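Local atomic coordinates of Ice-binding protein (Colwellia, PDB entry 3WP9), a protein that binds to the surface of ice crystals, inhibits their growth and prevents larger ice grains from forming at the expense of smaller ones. Residues A[138-141]-A[142-146]; A[165-168]-A[169-173]; A[207-211]-A[212-216]. All coordinates share one frame; numbering follows the deposited sequence.

Contact 1 (A[138-141]-A[142-146])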
ATOM      1  N   MET A 138      -3.893   5.978   9.328  1.00 15.36           N
ATOM      2  CA  MET A 138      -2.663   5.975  10.048  1.00 15.98           C
ATOM      3  C   MET A 138      -1.741   7.055   9.469  1.00 15.73           C
ATOM      4  O   MET A 138      -1.240   6.919   8.395  1.00 16.71           O
ATOM      5  CB  MET A 138      -1.992   4.586  10.002  1.00 18.73           C
ATOM      6  CG  MET A 138      -3.004   3.446  10.049  1.00 19.69           C
ATOM      7  SD  MET A 138      -3.808   3.302  11.618  1.00 23.25           S
ATOM      8  CE  MET A 138      -2.491   2.869  12.670  1.00 21.36           C
ATOM      9  N   GLN A 139      -1.481   8.068  10.270  1.00 15.63           N
ATOM     10  CA  GLN A 139      -0.753   9.272   9.797  1.00 15.76           C
ATOM     11  C   GLN A 139       0.632   9.217  10.374  1.00 16.63           C
ATOM     12  O   GLN A 139       0.831   9.476  11.563  1.00 17.90           O
ATOM     13  CB  GLN A 139      -1.460  10.553  10.282  1.00 15.29           C
ATOM     14  CG  GLN A 139      -2.797  10.636   9.671  1.00 17.18           C
ATOM     15  CD  GLN A 139      -3.610  11.751  10.293  1.00 20.04           C
ATOM     16  OE1 GLN A 139      -3.322  12.206  11.395  1.00 21.36           O
ATOM     17  NE2 GLN A 139      -4.574  12.227   9.567  1.00 19.73           N
ATOM     18  N   ILE A 140       1.610   8.802   9.536  1.00 15.47           N
ATOM     19  CA  ILE A 140       2.951   8.526  10.016  1.00 14.15           C
ATOM     20  C   ILE A 140       3.962   9.525   9.400  1.00 14.83           C
ATOM     21  O   ILE A 140       4.219   9.510   8.218  1.00 16.25           O
ATOM     22  CB  ILE A 140       3.362   7.046   9.707  1.00 13.35           C
ATOM     23  CG1 ILE A 140       2.397   6.115  10.445  1.00 15.78           C
ATOM     24  CG2 ILE A 140       4.813   6.806  10.110  1.00 14.72           C
ATOM     25  CD1 ILE A 140       2.396   4.737   9.787  1.00 13.82           C
ATOM     26  N   SER A 141       4.558  10.334  10.258  1.00 15.75           N
ATOM     27  CA  SER A 141       5.484  11.340   9.727  1.00 17.58           C
ATOM     28  C   SER A 141       6.922  10.829   9.513  1.00 20.03           C
ATOM     29  O   SER A 141       7.744  11.417   8.732  1.00 20.28           O
ATOM     30  CB  SER A 141       5.369  12.642  10.528  1.00 23.65           C
ATOM     31  OG  SER A 141       6.133  12.509  11.674  1.00 30.37           O
ATOM     32  N   GLY A 142       7.230   9.676  10.135  1.00 14.66           N
ATOM     33  CA  GLY A 142       8.482   8.980   9.965  1.00 16.25           C
ATOM     34  C   GLY A 142       8.308   7.825   8.942  1.00 14.22           C
ATOM     35  O   GLY A 142       7.527   7.890   7.966  1.00 13.98           O
ATOM     36  N   ASN A 143       9.056   6.722   9.185  1.00 14.20           N
ATOM     37  CA  ASN A 143       9.014   5.583   8.280  1.00 12.76           C
ATOM     38  C   ASN A 143       8.144   4.537   8.946  1.00 13.30           C
ATOM     39  O   ASN A 143       7.994   4.579  10.171  1.00 15.30           O
ATOM     40  CB  ASN A 143      10.397   4.972   8.188  1.00 15.05           C
ATOM     41  CG  ASN A 143      11.439   6.027   7.756  1.00 15.05           C
ATOM     42  OD1 ASN A 143      11.213   6.719   6.774  1.00 17.63           O
ATOM     43  ND2 ASN A 143      12.485   6.187   8.533  1.00 16.89           N
ATOM     44  N   LEU A 144       7.605   3.697   8.109  1.00 12.52           N
ATOM     45  CA  LEU A 144       6.784   2.518   8.581  1.00 11.83           C
ATOM     46  C   LEU A 144       7.622   1.244   8.332  1.00 12.00           C
ATOM     47  O   LEU A 144       7.942   0.953   7.180  1.00 13.35           O
ATOM     48  CB  LEU A 144       5.474   2.493   7.879  1.00 12.48           C
ATOM     49  CG  LEU A 144       4.664   1.206   8.135  1.00 13.30           C
ATOM     50  CD1 LEU A 144       4.396   1.089   9.674  1.00 14.18           C
ATOM     51  CD2 LEU A 144       3.392   1.259   7.208  1.00 14.37           C
ATOM     52  N   ASN A 145       7.951   0.542   9.423  1.00 14.30           N
ATOM     53  CA  ASN A 145       8.739  -0.720   9.361  1.00 15.46           C
ATOM     54  C   ASN A 145       7.900  -1.882   9.934  1.00 15.25           C
ATOM     55  O   ASN A 145       7.390  -1.761  11.029  1.00 16.05           O
ATOM     56  CB  ASN A 145      10.053  -0.624  10.124  1.00 16.82           C
ATOM     57  CG  ASN A 145      11.166  -0.089   9.256  1.00 19.80           C
ATOM     58  OD1 ASN A 145      11.804  -0.849   8.417  1.00 22.57           O
ATOM     59  ND2 ASN A 145      11.445   1.178   9.425  1.00 18.79           N
ATOM     60  N   GLN A 146       7.776  -2.978   9.175  1.00 13.02           N
ATOM     61  CA  GLN A 146       7.154  -4.211   9.736  1.00 12.71           C
ATOM     62  C   GLN A 146       8.299  -5.256   9.862  1.00 14.49           C
ATOM     63  O   GLN A 146       9.036  -5.535   8.894  1.00 14.56           O
ATOM     64  CB  GLN A 146       6.080  -4.691   8.807  1.00 12.48           C
ATOM     65  CG  GLN A 146       5.400  -5.961   9.383  1.00 13.03           C
ATOM     66  CD  GLN A 146       4.287  -6.418   8.528  1.00 13.47           C
ATOM     67  OE1 GLN A 146       4.319  -6.332   7.291  1.00 14.12           O
ATOM     68  NE2 GLN A 146       3.212  -6.956   9.200  1.00 13.24           N
TER

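Contact 2 (A[165-168]-A[169-173])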
ATOM      1  N   TRP A 165      -2.609   3.843   5.242  1.00 13.91           N
ATOM      2  CA  TRP A 165      -1.314   4.116   5.872  1.00 15.34           C
ATOM      3  C   TRP A 165      -0.697   5.241   5.068  1.00 14.49           C
ATOM      4  O   TRP A 165      -0.337   5.066   3.891  1.00 14.73           O
ATOM      5  CB  TRP A 165      -0.369   2.925   5.800  1.00 14.08           C
ATOM      6  CG  TRP A 165      -0.939   1.607   6.417  1.00 14.18           C
ATOM      7  CD1 TRP A 165      -1.674   0.675   5.798  1.00 16.70           C
ATOM      8  CD2 TRP A 165      -0.656   1.152   7.718  1.00 12.95           C
ATOM      9  NE1 TRP A 165      -1.896  -0.390   6.666  1.00 15.12           N
ATOM     10  CE2 TRP A 165      -1.280  -0.107   7.851  1.00 14.73           C
ATOM     11  CE3 TRP A 165       0.070   1.671   8.793  1.00 12.57           C
ATOM     12  CZ2 TRP A 165      -1.195  -0.837   9.034  1.00 14.23           C
ATOM     13  CZ3 TRP A 165       0.177   0.973   9.932  1.00 15.26           C
ATOM     14  CH2 TRP A 165      -0.477  -0.296  10.057  1.00 14.13           C
ATOM     15  N   GLN A 166      -0.683   6.392   5.697  1.00 14.96           N
ATOM     16  CA  GLN A 166      -0.062   7.597   5.086  1.00 15.31           C
ATOM     17  C   GLN A 166       1.328   7.748   5.710  1.00 14.35           C
ATOM     18  O   GLN A 166       1.470   8.031   6.876  1.00 14.70           O
ATOM     19  CB  GLN A 166      -0.989   8.825   5.358  1.00 16.28           C
ATOM     20  CG  GLN A 166      -0.336  10.159   4.940  1.00 18.28           C
ATOM     21  CD  GLN A 166       0.387  10.852   6.080  1.00 15.65           C
ATOM     22  OE1 GLN A 166      -0.182  11.040   7.206  1.00 19.67           O
ATOM     23  NE2 GLN A 166       1.593  11.273   5.816  1.00 19.60           N
ATOM     24  N   VAL A 167       2.363   7.529   4.883  1.00 12.53           N
ATOM     25  CA  VAL A 167       3.732   7.411   5.402  1.00 12.76           C
ATOM     26  C   VAL A 167       4.562   8.465   4.673  1.00 12.56           C
ATOM     27  O   VAL A 167       4.762   8.448   3.461  1.00 14.02           O
ATOM     28  CB  VAL A 167       4.298   5.998   5.121  1.00 14.21           C
ATOM     29  CG1 VAL A 167       5.682   5.870   5.728  1.00 13.47           C
ATOM     30  CG2 VAL A 167       3.299   4.898   5.688  1.00 15.55           C
ATOM     31  N   ALA A 168       5.028   9.399   5.469  1.00 14.05           N
ATOM     32  CA  ALA A 168       5.832  10.500   4.903  1.00 15.47           C
ATOM     33  C   ALA A 168       7.268  10.108   4.593  1.00 16.66           C
ATOM     34  O   ALA A 168       7.907  10.786   3.764  1.00 18.24           O
ATOM     35  CB  ALA A 168       5.741  11.713   5.856  1.00 15.40           C
ATOM     36  N   GLY A 169       7.793   9.040   5.251  1.00 14.61           N
ATOM     37  CA  GLY A 169       9.104   8.433   4.970  1.00 15.80           C
ATOM     38  C   GLY A 169       9.012   7.311   4.003  1.00 14.39           C
ATOM     39  O   GLY A 169       8.344   7.445   2.946  1.00 15.99           O
ATOM     40  N   TYR A 170       9.729   6.202   4.269  1.00 13.28           N
ATOM     41  CA  TYR A 170       9.579   5.032   3.399  1.00 12.87           C
ATOM     42  C   TYR A 170       8.699   4.028   4.192  1.00 11.31           C
ATOM     43  O   TYR A 170       8.557   4.125   5.378  1.00 12.12           O
ATOM     44  CB  TYR A 170      10.904   4.357   3.072  1.00 13.18           C
ATOM     45  CG  TYR A 170      11.709   3.928   4.316  1.00 14.65           C
ATOM     46  CD1 TYR A 170      11.364   2.765   5.016  1.00 14.52           C
ATOM     47  CD2 TYR A 170      12.773   4.665   4.798  1.00 16.16           C
ATOM     48  CE1 TYR A 170      12.062   2.357   6.129  1.00 13.94           C
ATOM     49  CE2 TYR A 170      13.493   4.291   5.935  1.00 14.57           C
ATOM     50  CZ  TYR A 170      13.164   3.147   6.639  1.00 16.30           C
ATOM     51  OH  TYR A 170      13.795   2.741   7.843  1.00 16.55           O
ATOM     52  N   THR A 171       8.223   3.058   3.472  1.00 11.05           N
ATOM     53  CA  THR A 171       7.582   1.843   4.092  1.00 10.31           C
ATOM     54  C   THR A 171       8.482   0.630   3.743  1.00 11.85           C
ATOM     55  O   THR A 171       8.820   0.464   2.549  1.00 11.74           O
ATOM     56  CB  THR A 171       6.236   1.674   3.436  1.00 11.92           C
ATOM     57  OG1 THR A 171       5.442   2.804   3.780  1.00 14.43           O
ATOM     58  CG2 THR A 171       5.569   0.424   4.017  1.00 13.27           C
ATOM     59  N   ALA A 172       8.891  -0.153   4.749  1.00 11.93           N
ATOM     60  CA  ALA A 172       9.749  -1.319   4.551  1.00 11.18           C
ATOM     61  C   ALA A 172       9.091  -2.467   5.346  1.00 11.47           C
ATOM     62  O   ALA A 172       9.023  -2.410   6.548  1.00 11.49           O
ATOM     63  CB  ALA A 172      11.205  -1.058   5.002  1.00 13.98           C
ATOM     64  N   LEU A 173       8.733  -3.507   4.616  1.00 11.59           N
ATOM     65  CA  LEU A 173       8.171  -4.705   5.263  1.00 12.06           C
ATOM     66  C   LEU A 173       9.219  -5.803   5.162  1.00 11.76           C
ATOM     67  O   LEU A 173       9.864  -5.988   4.094  1.00 14.14           O
ATOM     68  CB  LEU A 173       6.915  -5.070   4.460  1.00 11.53           C
ATOM     69  CG  LEU A 173       5.873  -3.955   4.158  1.00 13.85           C
ATOM     70  CD1 LEU A 173       4.677  -4.599   3.466  1.00 14.39           C
ATOM     71  CD2 LEU A 173       5.479  -3.282   5.464  1.00 15.04           C
TER

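Contact 3 (A[207-211]-A[212-216])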
ATOM      1  N   VAL A 207       8.502   1.240  -6.029  1.00 11.67           N
ATOM      2  CA  VAL A 207       8.151   0.024  -5.289  1.00 11.67           C
ATOM      3  C   VAL A 207       9.167  -1.100  -5.548  1.00 11.31           C
ATOM      4  O   VAL A 207       9.429  -1.385  -6.712  1.00 12.08           O
ATOM      5  CB  VAL A 207       6.690  -0.420  -5.652  1.00 12.72           C
ATOM      6  CG1 VAL A 207       6.391  -1.719  -4.935  1.00 11.78           C
ATOM      7  CG2 VAL A 207       5.686   0.696  -5.346  1.00 13.20           C
ATOM      8  N   THR A 208       9.667  -1.761  -4.497  1.00 11.62           N
ATOM      9  CA  THR A 208      10.598  -2.908  -4.697  1.00 12.12           C
ATOM     10  C   THR A 208       9.961  -4.171  -4.105  1.00 12.22           C
ATOM     11  O   THR A 208       9.499  -4.120  -2.993  1.00 13.29           O
ATOM     12  CB  THR A 208      12.032  -2.581  -4.115  1.00 16.82           C
ATOM     13  OG1 THR A 208      11.985  -2.581  -2.664  1.00 19.66           O
ATOM     14  CG2 THR A 208      12.536  -1.144  -4.601  1.00 19.41           C
ATOM     15  N   LEU A 209       9.894  -5.255  -4.883  1.00 11.79           N
ATOM     16  CA  LEU A 209       9.300  -6.495  -4.397  1.00 12.18           C
ATOM     17  C   LEU A 209      10.375  -7.563  -4.399  1.00 13.26           C
ATOM     18  O   LEU A 209      11.310  -7.538  -5.259  1.00 13.93           O
ATOM     19  CB  LEU A 209       8.193  -6.999  -5.352  1.00 12.67           C
ATOM     20  CG  LEU A 209       7.054  -5.974  -5.601  1.00 13.79           C
ATOM     21  CD1 LEU A 209       6.093  -6.676  -6.642  1.00 15.40           C
ATOM     22  CD2 LEU A 209       6.375  -5.552  -4.277  1.00 13.79           C
ATOM     23  N   GLN A 210      10.226  -8.519  -3.477  1.00 11.49           N
ATOM     24  CA  GLN A 210      11.124  -9.653  -3.450  1.00 11.84           C
ATOM     25  C   GLN A 210      10.258 -10.883  -3.206  1.00 11.95           C
ATOM     26  O   GLN A 210       9.871 -11.121  -2.078  1.00 11.69           O
ATOM     27  CB  GLN A 210      12.208  -9.594  -2.359  1.00 13.85           C
ATOM     28  CG  GLN A 210      13.156  -8.475  -2.589  1.00 15.19           C
ATOM     29  CD  GLN A 210      14.111  -8.308  -1.380  1.00 19.59           C
ATOM     30  OE1 GLN A 210      14.108  -9.110  -0.413  1.00 22.87           O
ATOM     31  NE2 GLN A 210      14.817  -7.185  -1.372  1.00 18.38           N
ATOM     32  N   LYS A 211      10.042 -11.687  -4.259  1.00 13.34           N
ATOM     33  CA  LYS A 211       9.273 -12.958  -4.106  1.00 13.10           C
ATOM     34  C   LYS A 211       7.941 -12.794  -3.290  1.00 13.28           C
ATOM     35  O   LYS A 211       7.756 -13.463  -2.276  1.00 15.44           O
ATOM     36  CB  LYS A 211      10.127 -14.072  -3.534  1.00 14.41           C
ATOM     37  CG  LYS A 211      11.386 -14.284  -4.395  1.00 16.35           C
ATOM     38  CD  LYS A 211      12.254 -15.380  -3.845  1.00 17.24           C
ATOM     39  CE  LYS A 211      13.353 -15.795  -4.813  1.00 19.12           C
ATOM     40  NZ  LYS A 211      14.457 -16.507  -4.072  1.00 26.40           N
ATOM     41  N   ASN A 212       7.099 -11.841  -3.691  1.00 11.59           N
ATOM     42  CA  ASN A 212       5.928 -11.536  -2.843  1.00 12.00           C
ATOM     43  C   ASN A 212       4.630 -11.943  -3.576  1.00 13.37           C
ATOM     44  O   ASN A 212       4.631 -12.197  -4.740  1.00 15.41           O
ATOM     45  CB  ASN A 212       5.813 -10.047  -2.604  1.00 13.58           C
ATOM     46  CG  ASN A 212       7.080  -9.485  -1.931  1.00 12.54           C
ATOM     47  OD1 ASN A 212       7.747  -8.557  -2.486  1.00 13.73           O
ATOM     48  ND2 ASN A 212       7.358  -9.984  -0.720  1.00 13.76           N
ATOM     49  N   THR A 213       3.616 -11.979  -2.739  1.00 14.00           N
ATOM     50  CA  THR A 213       2.239 -12.119  -3.260  1.00 14.77           C
ATOM     51  C   THR A 213       1.588 -10.822  -2.878  1.00 13.37           C
ATOM     52  O   THR A 213       1.467 -10.482  -1.687  1.00 15.42           O
ATOM     53  CB  THR A 213       1.569 -13.217  -2.495  1.00 14.92           C
ATOM     54  OG1 THR A 213       2.271 -14.457  -2.726  1.00 19.30           O
ATOM     55  CG2 THR A 213       0.081 -13.363  -2.987  1.00 20.30           C
ATOM     56  N   ILE A 214       1.205 -10.049  -3.889  1.00 15.90           N
ATOM     57  CA  ILE A 214       0.583  -8.796  -3.681  1.00 14.47           C
ATOM     58  C   ILE A 214      -0.844  -8.879  -4.278  1.00 16.93           C
ATOM     59  O   ILE A 214      -0.962  -9.032  -5.521  1.00 18.12           O
ATOM     60  CB  ILE A 214       1.365  -7.639  -4.360  1.00 14.49           C
ATOM     61  CG1 ILE A 214       2.908  -7.683  -4.010  1.00 12.45           C
ATOM     62  CG2 ILE A 214       0.731  -6.296  -4.019  1.00 14.88           C
ATOM     63  CD1 ILE A 214       3.345  -7.414  -2.594  1.00 12.88           C
ATOM     64  N   ASN A 215      -1.852  -8.741  -3.393  1.00 17.43           N
ATOM     65  CA  ASN A 215      -3.266  -8.893  -3.853  1.00 19.20           C
ATOM     66  C   ASN A 215      -4.061  -7.610  -3.702  1.00 17.20           C
ATOM     67  O   ASN A 215      -4.027  -6.999  -2.611  1.00 20.33           O
ATOM     68  CB  ASN A 215      -3.964  -9.911  -2.969  1.00 17.07           C
ATOM     69  CG  ASN A 215      -3.338 -11.294  -2.990  1.00 20.86           C
ATOM     70  OD1 ASN A 215      -3.006 -11.802  -4.043  1.00 22.51           O
ATOM     71  ND2 ASN A 215      -3.209 -11.905  -1.830  1.00 19.42           N
ATOM     72  N   ALA A 216      -4.817  -7.219  -4.749  1.00 20.24           N
ATOM     73  CA  ALA A 216      -5.769  -6.138  -4.520  1.00 21.04           C
ATOM     74  C   ALA A 216      -6.706  -6.531  -3.347  1.00 21.93           C
ATOM     75  O   ALA A 216      -7.000  -7.723  -3.141  1.00 24.79           O
ATOM     76  CB  ALA A 216      -6.567  -5.833  -5.763  1.00 20.12           C
TER

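Contact 1 (A[138-141]-A[142-146])
Ile140 is the last residue of strand 136-140, and its branched side chain reaches forward over the turn toward Gly142, Asn143 and Leu144. From CB the two arms part. CG2, beside the carbonyl carbon of its own residue, is the branch nearer the turn, with Gly142 O 3.6 Å from Ile140 CG2 and Asn143 O 3.9 Å from the same methyl. CG1, anti to the carbonyl carbon (chi1 -62°), carries the other arm away from that peptide. It continues nearly extended (chi2 158°) to CD1, which reaches the next strand and meets Leu144 CD1, 4.2 Å from Ile140 CD1. Beneath this side chain the main chain bends sharply: Ile140 C stands 3.4 Å from Gly142 N. Val120 of the preceding coil touches both Ile140 and Leu144, while Leu144 also rests on Trp165, Val167 and Thr171, so the pair belongs to the interior of the right-handed beta-helix, where one coil rounds a corner from strand 136-140 to strand 144-146. One methyl-methyl contact and one methyl lying against two carbonyl oxygens make up the approach, which implies a corner matched by shape and not by a directed polar link.

Contact 2 (A[165-168]-A[169-173])
Val167 packs against the carbonyl oxygen of Tyr170 and the side chain of Thr171 where the chain turns a corner of the right-handed beta-helix, passing from strand 163-167 of one parallel sheet to strand 171-173 of another. Approached from its start, this corner opens with Trp165, whose indole lies in the interior. There Trp165 NE1 is hydrogen-bonded to Glu180 O, and the indole meets the ring of Phe179 with the two planes about 40° apart. Gln166 heads the other way, toward helix 71-89, and its NE2 is bonded to Tyr85 OH.

Val167 carries the contact. With CG1 anti to the backbone N (chi1 -177°), that methyl is placed over the turn, 3.4 Å from Tyr170 O. The second methyl, CG2, lies beside the backbone N, and the threonine hydroxyl sits beside the fork the two branches make, while the side chains of Val167 and Thr171 cross at about a right angle. At Ala168 the chain leaves the strand, and the bend is tight enough to bring Val167 C within 3.3 Å of Gly169 N. The Ala168 methyl is turned to the side of Tyr85, on helix 71-89.

Beyond the bend, Tyr170 is tied to the coil before it: its N is bonded to Asn143 OD1 and its OH to Asn145 ND2. Thr171 turns inward instead. Its chi1 of -64° sets OG1 anti to the carbonyl carbon and beside the backbone N, facing the valine. This hydroxyl is buried and has no hydrogen-bonding partner in the model; on this side it faces valine carbons, with Thr171 OG1 3.6 Å from each of Val167 CB, Val167 CG1 and Val167 CG2.

Contact 3 (A[207-211]-A[212-216])
Asn212 folds its side chain back across the turn so that its amide oxygen accepts a hydrogen bond from the main chain of Gln210, two residues earlier. Gln210 N lies 2.7 Å from Asn212 OD1, with an N-H...O angle of 147°. The donor stands above the carbonyl plane, 43° out of it, and so does not use an in-plane lone pair. A chi1 of -58° places Asn212 CG beside its own backbone N, which is what brings the amide back under the preceding strand. The other half of the amide faces the coil before, where Asn212 ND2 is hydrogen-bonded to Asn192 O and Thr195 O. The backbone N of Asn212 has a separate partner, Ser28 OG. On the outer side, Gln210 OE1 is hydrogen-bonded to Thr193 OG1, the hydroxyl of a residue that, by comparison with relatives, probably contacts ice. A leucine in place of Asn212 would probably leave Gln210 N and the carbonyls of Asn192 and Thr195 without their mate, where Asn212 is buried.

The bend is a sharp corner of the right-handed beta-helix, between strand 207-210 and strand 213-215, in two different parallel sheets. Lys211 makes the turn with a left-handed helical backbone.

Van der Waals contacts line the inner side. Asn212 OD1 also sits close against the leucine, 3.2 Å from Leu209 CA and 3.3 Å from Leu209 CB. Further along, the side chains of Leu209 and Ile214 meet at a slant, with Leu209 CD2 3.9 Å from Ile214 CD1. Both residues rest on Leu201 of strand 200-203.

Contacts 1 and 2 are the same corner on successive coils, their centres 5 Å apart. Neighbouring strands join them directly: Ile140 N is 2.8 Å from Gln166 O, and Gln166 N is 2.8 Å from Met138 O, both probable hydrogen bonds. Contact 3 turns a different corner further along the beta-helix. Its centre is about 15 Å from that of contact 2 and 19 Å from that of contact 1, and it touches neither, yet strand 207-210 shares a parallel sheet with 144-146 and 171-173. Contact 3 alone includes residues of a probable ice-binding motif, Val207 and Thr208; contacts 1 and 2 lie away from the proposed ice-binding residues.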